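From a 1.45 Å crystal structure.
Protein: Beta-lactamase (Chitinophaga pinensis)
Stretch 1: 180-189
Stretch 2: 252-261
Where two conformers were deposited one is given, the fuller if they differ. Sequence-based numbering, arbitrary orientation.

Stretch 1 180-189: VLIANIPSIL
Stretch 2 252-261: GYDDVLDEWQ

Residues 180-182 end a strand, and 183-189 follow as extended loop, broken at Pro 186 (phi/psi -80/60). Residues 252-261 are helical throughout, with i to i+4 hydrogen bonds such as Trp 260 N to Val 256 O, 3.0 Å. The two run in the same sense: CA-CA distances are 9.3 Å for Ala 183 and Tyr 253, 7.5 Å for Ile 185 and Leu 257, and 6.6 Å for Ser 187 and Trp 260. No hydrogen bond crosses; packing is mainly apolar.

Leu 181 (t, p) places CD2 3.7 Å from CE1 of Tyr 253 (chi1 t, chi2 77°). Ala 183 CB meets the ring edge of Tyr 253, 4.2 Å from its CE1. Ile 185 (m, m) points toward the helix; its CG2 is 3.7 Å from both Val 256 CG1 and Trp 260 CD1. Pro 186 CD packs 3.8 Å from CD2 of Leu 257 (m, t). The buried Pro 186 O has no partner in the model. A weak hydrogen bond, Ser 187 N to Ile 185 O, 2.8 Å, spans the turn.

Ser 187 (p) lies over one face of Trp 260 (chi1 m, chi2 107°). Ser 187 CA sits 3.6 Å from the centroid of the Trp 260 six-membered ring, 6° off its normal, a CH-pi contact. Ile 188 (m, t) brings CB 4.0 Å from Trp 260 CZ3.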

# COMPACT_ATOMS: atom_id res chain seq x y z
N VAL A 180 -1.15 -14.23 0.24
CA VAL A 180 -0.49 -13.05 -0.33
C VAL A 180 -0.25 -12.03 0.78
O VAL A 180 -1.17 -11.78 1.61
CB VAL A 180 -1.37 -12.44 -1.43
CG1 VAL A 180 -0.71 -11.23 -2.04
CG2 VAL A 180 -1.72 -13.47 -2.51
N LEU A 181 0.92 -11.44 0.74
CA LEU A 181 1.26 -10.27 1.58
C LEU A 181 1.43 -9.07 0.65
O LEU A 181 2.25 -9.13 -0.28
CB LEU A 181 2.55 -10.58 2.32
CG LEU A 181 3.15 -9.36 3.06
CD1 LEU A 181 2.26 -8.93 4.20
CD2 LEU A 181 4.56 -9.69 3.60
N ILE A 182 0.68 -8.03 0.94
CA ILE A 182 0.94 -6.68 0.35
C ILE A 182 1.69 -5.94 1.48
O ILE A 182 1.06 -5.58 2.50
CB ILE A 182 -0.35 -5.97 -0.06
CG1 ILE A 182 -1.14 -6.77 -1.12
CG2 ILE A 182 -0.01 -4.55 -0.53
CD1 ILE A 182 -0.44 -7.04 -2.39
N ALA A 183 3.00 -5.86 1.31
CA ALA A 183 3.96 -5.46 2.36
C ALA A 183 4.26 -3.99 2.27
O ALA A 183 4.77 -3.56 1.21
CB ALA A 183 5.25 -6.23 2.24
N ASN A 184 4.10 -3.25 3.36
CA ASN A 184 4.63 -1.88 3.42
C ASN A 184 6.06 -1.92 3.93
O ASN A 184 6.31 -2.12 5.07
CB ASN A 184 3.76 -0.95 4.25
CG ASN A 184 4.06 0.47 3.86
OD1 ASN A 184 3.49 0.99 2.88
ND2 ASN A 184 4.97 1.13 4.60
N ILE A 185 7.00 -1.70 3.03
CA ILE A 185 8.44 -1.87 3.32
C ILE A 185 8.85 -0.72 4.21
O ILE A 185 8.45 0.43 4.02
CB ILE A 185 9.24 -1.93 2.01
CG1 ILE A 185 8.91 -3.19 1.20
CG2 ILE A 185 10.75 -1.80 2.27
CD1 ILE A 185 9.08 -4.50 1.90
N PRO A 186 9.60 -0.99 5.30
CA PRO A 186 9.95 0.03 6.28
C PRO A 186 11.13 0.91 5.84
O PRO A 186 12.16 0.97 6.49
CB PRO A 186 10.25 -0.80 7.52
CG PRO A 186 10.85 -2.05 6.95
CD PRO A 186 9.97 -2.35 5.76
N SER A 187 10.94 1.59 4.73
CA SER A 187 11.93 2.58 4.25
C SER A 187 11.99 3.79 5.19
O SER A 187 10.99 4.18 5.75
CB SER A 187 11.69 2.95 2.82
OG SER A 187 10.45 3.58 2.68
N ILE A 188 13.17 4.32 5.38
CA ILE A 188 13.49 5.46 6.28
C ILE A 188 13.88 6.65 5.41
O ILE A 188 14.87 6.51 4.65
CB ILE A 188 14.62 5.04 7.23
CG1 ILE A 188 14.26 3.77 8.00
CG2 ILE A 188 14.88 6.20 8.19
CD1 ILE A 188 15.46 3.10 8.72
N LEU A 189 13.20 7.78 5.56
CA LEU A 189 13.51 8.99 4.77
C LEU A 189 14.77 9.63 5.36
O LEU A 189 15.13 9.41 6.55
CB LEU A 189 12.34 9.98 4.80
CG LEU A 189 11.08 9.50 4.07
CD1 LEU A 189 10.02 10.60 4.07
CD2 LEU A 189 11.41 9.07 2.68
N GLY A 252 14.12 -12.46 -1.72
CA GLY A 252 14.11 -11.02 -2.03
C GLY A 252 13.46 -10.25 -0.89
O GLY A 252 13.91 -9.14 -0.58
N TYR A 253 12.46 -10.84 -0.25
CA TYR A 253 11.78 -10.21 0.92
C TYR A 253 12.76 -10.11 2.08
O TYR A 253 12.97 -9.04 2.68
CB TYR A 253 10.59 -11.06 1.29
CG TYR A 253 9.81 -10.58 2.47
CD1 TYR A 253 8.94 -9.51 2.33
CD2 TYR A 253 9.90 -11.18 3.71
CE1 TYR A 253 8.16 -9.06 3.38
CE2 TYR A 253 9.13 -10.76 4.78
CZ TYR A 253 8.22 -9.72 4.60
OH TYR A 253 7.44 -9.27 5.61
N ASP A 254 13.42 -11.22 2.42
CA ASP A 254 14.44 -11.20 3.49
C ASP A 254 15.55 -10.20 3.15
O ASP A 254 16.02 -9.51 4.07
CB ASP A 254 14.95 -12.62 3.71
CG ASP A 254 13.94 -13.44 4.49
OD1 ASP A 254 13.35 -12.86 5.44
OD2 ASP A 254 13.82 -14.66 4.23
N ASP A 255 16.00 -10.16 1.91
CA ASP A 255 17.11 -9.27 1.50
C ASP A 255 16.68 -7.80 1.69
O ASP A 255 17.49 -7.03 2.22
CB ASP A 255 17.54 -9.55 0.07
CG ASP A 255 18.33 -10.85 -0.04
OD1 ASP A 255 18.62 -11.49 1.02
OD2 ASP A 255 18.57 -11.27 -1.16
N VAL A 256 15.47 -7.40 1.31
CA VAL A 256 15.02 -5.98 1.45
C VAL A 256 14.92 -5.64 2.95
O VAL A 256 15.36 -4.58 3.38
CB VAL A 256 13.66 -5.76 0.74
CG1 VAL A 256 13.02 -4.44 1.15
CG2 VAL A 256 13.82 -5.83 -0.77
N LEU A 257 14.37 -6.53 3.76
CA LEU A 257 14.25 -6.23 5.21
C LEU A 257 15.64 -6.17 5.85
O LEU A 257 15.88 -5.31 6.70
CB LEU A 257 13.39 -7.29 5.89
CG LEU A 257 11.91 -7.29 5.53
CD1 LEU A 257 11.18 -8.38 6.28
CD2 LEU A 257 11.24 -5.96 5.79
N ASP A 258 16.54 -7.06 5.49
CA ASP A 258 17.92 -7.05 6.03
C ASP A 258 18.61 -5.72 5.65
O ASP A 258 19.31 -5.14 6.52
CB ASP A 258 18.68 -8.30 5.56
CG ASP A 258 18.21 -9.61 6.19
OD1 ASP A 258 17.43 -9.57 7.15
OD2 ASP A 258 18.67 -10.68 5.73
N GLU A 259 18.42 -5.25 4.41
CA GLU A 259 19.01 -3.95 3.98
C GLU A 259 18.46 -2.84 4.88
O GLU A 259 19.26 -2.01 5.38
CB GLU A 259 18.76 -3.66 2.50
CG GLU A 259 19.53 -4.58 1.55
CD GLU A 259 19.05 -4.63 0.11
OE1 GLU A 259 18.36 -3.69 -0.33
OE2 GLU A 259 19.41 -5.63 -0.60
N TRP A 260 17.15 -2.81 5.09
CA TRP A 260 16.61 -1.75 5.97
C TRP A 260 17.06 -1.93 7.43
O TRP A 260 17.25 -0.92 8.12
CB TRP A 260 15.10 -1.57 5.80
CG TRP A 260 14.81 -0.87 4.51
CD1 TRP A 260 14.27 -1.45 3.41
CD2 TRP A 260 15.11 0.49 4.16
NE1 TRP A 260 14.21 -0.54 2.39
CE2 TRP A 260 14.73 0.65 2.81
CE3 TRP A 260 15.69 1.58 4.84
CZ2 TRP A 260 14.90 1.87 2.14
CZ3 TRP A 260 15.87 2.77 4.15
CH2 TRP A 260 15.49 2.90 2.81
N GLN A 261 17.25 -3.17 7.91
CA GLN A 261 17.74 -3.37 9.29
C GLN A 261 19.17 -2.82 9.39
O GLN A 261 19.50 -2.22 10.38
CB GLN A 261 17.67 -4.84 9.68
CG GLN A 261 18.16 -5.10 11.09
CD GLN A 261 17.15 -4.65 12.12
OE1 GLN A 261 16.02 -5.17 12.12
NE2 GLN A 261 17.52 -3.67 12.92